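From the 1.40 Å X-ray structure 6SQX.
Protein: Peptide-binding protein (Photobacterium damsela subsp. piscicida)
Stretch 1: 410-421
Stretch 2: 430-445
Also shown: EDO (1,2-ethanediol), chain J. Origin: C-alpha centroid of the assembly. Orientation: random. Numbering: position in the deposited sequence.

Stretch 1, residues 410-421: VAIMFNAPWGVK
Stretch 2 430-445: GRALVGQTLITPIGIG

Residues 410-421 and 430-445 run antiparallel in two separate ladders, burying 1254 Å² between them. In the first, strand 410-415 crosses strand 438-441 at 153°, pairing I412 with P441, M413 with T440, F414 with I439 and N415 with L438; these residues are extended, M413 at phi/psi -149/153 and T440 at -134/160. Hydrogen bonds run from I442 N to A411 O (2.9 Å), M413 N to T440 O (2.8 Å), T440 N to M413 O (2.9 Å), N415 N to L438 O and L438 N to N415 O (both 3.0 Å). P441, lacking an amide hydrogen, suits its non-hydrogen-bonded site.

After a one-residue shift in register, strand 419-421 meets strand 430-433 at 146°, G419 opposite L433 and K421 opposite R431. V420 N binds A432 O (2.9 Å), and A432 N binds V420 O (2.8 Å). V434 N to W418 O (2.9 Å) and G435 N to P417 O (3.1 Å) tie the intervening loops; G435, at phi/psi 79/18, has a positive phi, which favours glycine.

I444 is one bump; I442 is another, with I442 CG1 3.6 Å from A411 CB. The I444 side chain (m, t) points toward the first stretch, into a hollow walled by M413, P417 and V420: I444 CD1 lies 3.9 Å from M413 CE and 3.8 Å from P417 CB, while I444 CG2 meets V420 CG2 at 3.7 Å. Extended M413 (p, t, t) also packs CG 3.8 Å from I442 CD1. M413, N415, L438 and T440 share one face of the first ladder. There N415 (chi1 p) donates from ND2 to T440 OG1 (3.0 Å), and that hydroxyl donates to P441 O (2.9 Å), satisfying polar groups within a buried surface.

F414 (chi1 t) and I439 share the opposite face; I439 CG1 lies at the edge of the F414 ring, 4.4 Å from F414 CD1. W418 (chi1 t) starts away but returns, placing NE1 3.5 Å from L433 CD2. G419 leaves a necessary gap: its CA lies 3.0 Å from A432 O, where a beta carbon would clash. Ethanediol O2 donates to G419 O (2.9 Å).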

# COMPACT_ATOMS: atom_id res chain seq x y z
N VAL A 410 -8.72 10.43 -23.93
CA VAL A 410 -7.50 10.17 -23.18
C VAL A 410 -7.70 8.97 -22.28
O VAL A 410 -8.80 8.72 -21.77
CB VAL A 410 -7.01 11.41 -22.37
CG1 VAL A 410 -6.84 12.63 -23.31
CG2 VAL A 410 -7.92 11.72 -21.19
N ALA A 411 -6.64 8.19 -22.11
CA ALA A 411 -6.64 7.10 -21.13
C ALA A 411 -6.48 7.66 -19.71
O ALA A 411 -5.77 8.65 -19.49
CB ALA A 411 -5.52 6.13 -21.46
N ILE A 412 -7.11 6.99 -18.73
CA ILE A 412 -7.15 7.48 -17.34
C ILE A 412 -6.81 6.37 -16.35
O ILE A 412 -6.89 5.18 -16.65
CB ILE A 412 -8.52 8.11 -16.98
CG1 ILE A 412 -9.62 7.05 -17.18
CG2 ILE A 412 -8.83 9.33 -17.86
CD1 ILE A 412 -10.89 7.33 -16.44
N MET A 413 -6.43 6.79 -15.14
CA MET A 413 -6.11 5.83 -14.09
C MET A 413 -6.46 6.40 -12.72
O MET A 413 -6.41 7.61 -12.48
CB MET A 413 -4.62 5.42 -14.15
CG MET A 413 -3.68 6.67 -14.09
SD MET A 413 -1.97 6.11 -13.90
CE MET A 413 -1.08 7.65 -14.01
N PHE A 414 -6.75 5.49 -11.79
CA PHE A 414 -6.92 5.82 -10.38
C PHE A 414 -5.55 5.64 -9.74
O PHE A 414 -4.93 4.57 -9.90
CB PHE A 414 -7.92 4.84 -9.77
CG PHE A 414 -8.04 4.93 -8.28
CD1 PHE A 414 -8.53 6.09 -7.67
CD2 PHE A 414 -7.77 3.82 -7.48
CE1 PHE A 414 -8.70 6.14 -6.27
CE2 PHE A 414 -7.95 3.88 -6.10
CZ PHE A 414 -8.43 5.03 -5.49
N ASN A 415 -5.02 6.66 -9.06
CA ASN A 415 -3.65 6.54 -8.57
C ASN A 415 -3.36 7.56 -7.48
O ASN A 415 -4.12 8.52 -7.29
CB ASN A 415 -2.64 6.58 -9.75
CG ASN A 415 -2.49 7.97 -10.42
OD1 ASN A 415 -1.38 8.48 -10.59
ND2 ASN A 415 -3.60 8.56 -10.85
N ALA A 416 -2.25 7.35 -6.76
CA ALA A 416 -1.75 8.27 -5.76
C ALA A 416 -0.37 8.71 -6.22
O ALA A 416 0.62 8.00 -5.99
CB ALA A 416 -1.66 7.62 -4.37
N PRO A 417 -0.25 9.83 -6.91
CA PRO A 417 1.06 10.32 -7.35
C PRO A 417 1.56 11.43 -6.44
O PRO A 417 0.74 12.21 -5.93
CB PRO A 417 0.75 10.90 -8.73
CG PRO A 417 -0.66 11.48 -8.58
CD PRO A 417 -1.37 10.55 -7.55
N TRP A 418 2.87 11.57 -6.26
CA TRP A 418 3.41 12.71 -5.57
C TRP A 418 3.54 13.89 -6.51
O TRP A 418 2.96 14.95 -6.27
CB TRP A 418 4.78 12.39 -4.94
CG TRP A 418 5.37 13.62 -4.33
CD1 TRP A 418 6.42 14.35 -4.79
CD2 TRP A 418 4.86 14.31 -3.17
NE1 TRP A 418 6.65 15.45 -3.95
CE2 TRP A 418 5.67 15.45 -2.97
CE3 TRP A 418 3.79 14.08 -2.29
CZ2 TRP A 418 5.48 16.33 -1.91
CZ3 TRP A 418 3.58 14.96 -1.25
CH2 TRP A 418 4.43 16.08 -1.07
N GLY A 419 4.29 13.75 -7.59
CA GLY A 419 4.45 14.84 -8.54
C GLY A 419 5.15 14.36 -9.78
O GLY A 419 5.86 13.34 -9.77
N VAL A 420 4.96 15.07 -10.85
CA VAL A 420 5.60 14.67 -12.11
C VAL A 420 6.94 15.38 -12.22
O VAL A 420 7.06 16.58 -11.91
CB VAL A 420 4.71 15.03 -13.31
CG1 VAL A 420 5.34 14.48 -14.62
CG2 VAL A 420 3.30 14.47 -13.08
N LYS A 421 7.95 14.66 -12.71
CA LYS A 421 9.27 15.26 -12.84
C LYS A 421 9.28 16.40 -13.88
O LYS A 421 8.70 16.30 -14.97
CB LYS A 421 10.32 14.20 -13.25
CG LYS A 421 11.78 14.72 -13.32
CD LYS A 421 12.82 13.61 -13.55
CE LYS A 421 14.15 14.21 -13.98
NZ LYS A 421 15.24 13.23 -13.76
N GLY A 430 12.70 19.49 -10.98
CA GLY A 430 11.59 20.09 -10.25
C GLY A 430 10.48 19.07 -10.20
O GLY A 430 10.59 17.95 -10.72
N ARG A 431 9.38 19.44 -9.54
CA ARG A 431 8.20 18.58 -9.50
C ARG A 431 6.97 19.41 -9.78
O ARG A 431 6.81 20.50 -9.21
CB ARG A 431 8.00 17.86 -8.14
CG ARG A 431 9.12 16.86 -7.81
CD ARG A 431 9.04 15.60 -8.71
NE ARG A 431 10.03 14.61 -8.31
CZ ARG A 431 11.32 14.66 -8.65
NH1 ARG A 431 11.79 15.65 -9.41
NH2 ARG A 431 12.15 13.69 -8.26
N ALA A 432 6.07 18.86 -10.59
CA ALA A 432 4.70 19.38 -10.71
C ALA A 432 3.91 18.59 -9.68
O ALA A 432 3.59 17.42 -9.88
CB ALA A 432 4.16 19.16 -12.12
N LEU A 433 3.61 19.23 -8.54
CA LEU A 433 3.03 18.54 -7.40
C LEU A 433 1.55 18.24 -7.57
O LEU A 433 0.75 19.12 -7.96
CB LEU A 433 3.16 19.39 -6.13
CG LEU A 433 4.54 19.72 -5.58
CD1 LEU A 433 4.32 20.51 -4.28
CD2 LEU A 433 5.35 18.43 -5.30
N VAL A 434 1.18 17.02 -7.21
CA VAL A 434 -0.21 16.57 -7.10
C VAL A 434 -0.48 16.24 -5.64
O VAL A 434 -1.16 16.99 -4.94
CB VAL A 434 -0.47 15.38 -8.05
CG1 VAL A 434 -1.93 14.88 -7.89
CG2 VAL A 434 -0.18 15.84 -9.48
N GLY A 435 0.13 15.18 -5.13
CA GLY A 435 0.20 15.00 -3.69
C GLY A 435 -1.05 14.46 -3.03
O GLY A 435 -1.17 14.57 -1.80
N GLN A 436 -1.94 13.86 -3.81
CA GLN A 436 -3.20 13.31 -3.29
C GLN A 436 -3.70 12.26 -4.26
O GLN A 436 -3.36 12.31 -5.46
CB GLN A 436 -4.31 14.38 -3.09
CG GLN A 436 -4.60 15.20 -4.34
CD GLN A 436 -5.79 16.14 -4.19
OE1 GLN A 436 -6.90 15.70 -3.88
NE2 GLN A 436 -5.57 17.43 -4.41
N THR A 437 -4.49 11.32 -3.75
CA THR A 437 -5.12 10.32 -4.61
C THR A 437 -6.14 10.99 -5.52
O THR A 437 -7.01 11.76 -5.05
CB THR A 437 -5.79 9.23 -3.76
OG1 THR A 437 -4.76 8.40 -3.17
CG2 THR A 437 -6.72 8.32 -4.54
N LEU A 438 -6.09 10.67 -6.81
CA LEU A 438 -6.99 11.25 -7.81
C LEU A 438 -7.26 10.26 -8.92
O LEU A 438 -6.50 9.29 -9.12
CB LEU A 438 -6.38 12.47 -8.50
CG LEU A 438 -6.14 13.72 -7.67
CD1 LEU A 438 -5.43 14.72 -8.58
CD2 LEU A 438 -7.46 14.33 -7.15
N ILE A 439 -8.32 10.51 -9.67
CA ILE A 439 -8.44 9.95 -11.03
C ILE A 439 -7.76 10.91 -11.98
O ILE A 439 -8.06 12.11 -11.95
CB ILE A 439 -9.91 9.73 -11.43
CG1 ILE A 439 -10.60 8.80 -10.42
CG2 ILE A 439 -10.01 9.16 -12.86
CD1 ILE A 439 -12.12 8.86 -10.53
N THR A 440 -6.78 10.45 -12.77
CA THR A 440 -6.03 11.36 -13.63
C THR A 440 -5.90 10.77 -15.03
O THR A 440 -6.00 9.56 -15.21
CB THR A 440 -4.61 11.61 -13.09
OG1 THR A 440 -3.85 10.39 -13.22
CG2 THR A 440 -4.59 12.01 -11.66
N PRO A 441 -5.60 11.61 -16.03
CA PRO A 441 -5.05 11.07 -17.29
C PRO A 441 -3.82 10.23 -16.97
O PRO A 441 -3.13 10.48 -15.99
CB PRO A 441 -4.66 12.33 -18.07
CG PRO A 441 -5.61 13.42 -17.51
CD PRO A 441 -5.64 13.08 -16.02
N ILE A 442 -3.53 9.27 -17.84
CA ILE A 442 -2.25 8.57 -17.74
C ILE A 442 -1.10 9.57 -17.78
O ILE A 442 -0.15 9.50 -16.98
CB ILE A 442 -2.11 7.54 -18.89
CG1 ILE A 442 -3.14 6.41 -18.73
CG2 ILE A 442 -0.70 7.01 -18.98
CD1 ILE A 442 -2.85 5.44 -17.60
N GLY A 443 -1.16 10.51 -18.74
CA GLY A 443 -0.16 11.56 -18.89
C GLY A 443 -0.45 12.69 -17.91
O GLY A 443 -0.88 13.79 -18.32
N ILE A 444 -0.24 12.42 -16.61
CA ILE A 444 -0.56 13.43 -15.59
C ILE A 444 0.13 14.74 -15.95
O ILE A 444 1.35 14.79 -16.11
CB ILE A 444 -0.07 12.98 -14.19
CG1 ILE A 444 -0.68 11.66 -13.77
CG2 ILE A 444 -0.40 14.10 -13.16
CD1 ILE A 444 -0.03 11.12 -12.49
N GLY A 445 -0.64 15.83 -15.99
CA GLY A 445 -0.07 17.13 -16.23
C GLY A 445 0.32 17.45 -17.66
O GLY A 445 0.78 18.58 -17.91
C1 EDO J . 3.78 10.36 -10.03
O1 EDO J . 4.48 10.69 -8.82
C2 EDO J . 4.68 9.95 -11.19
O2 EDO J . 5.58 11.03 -11.49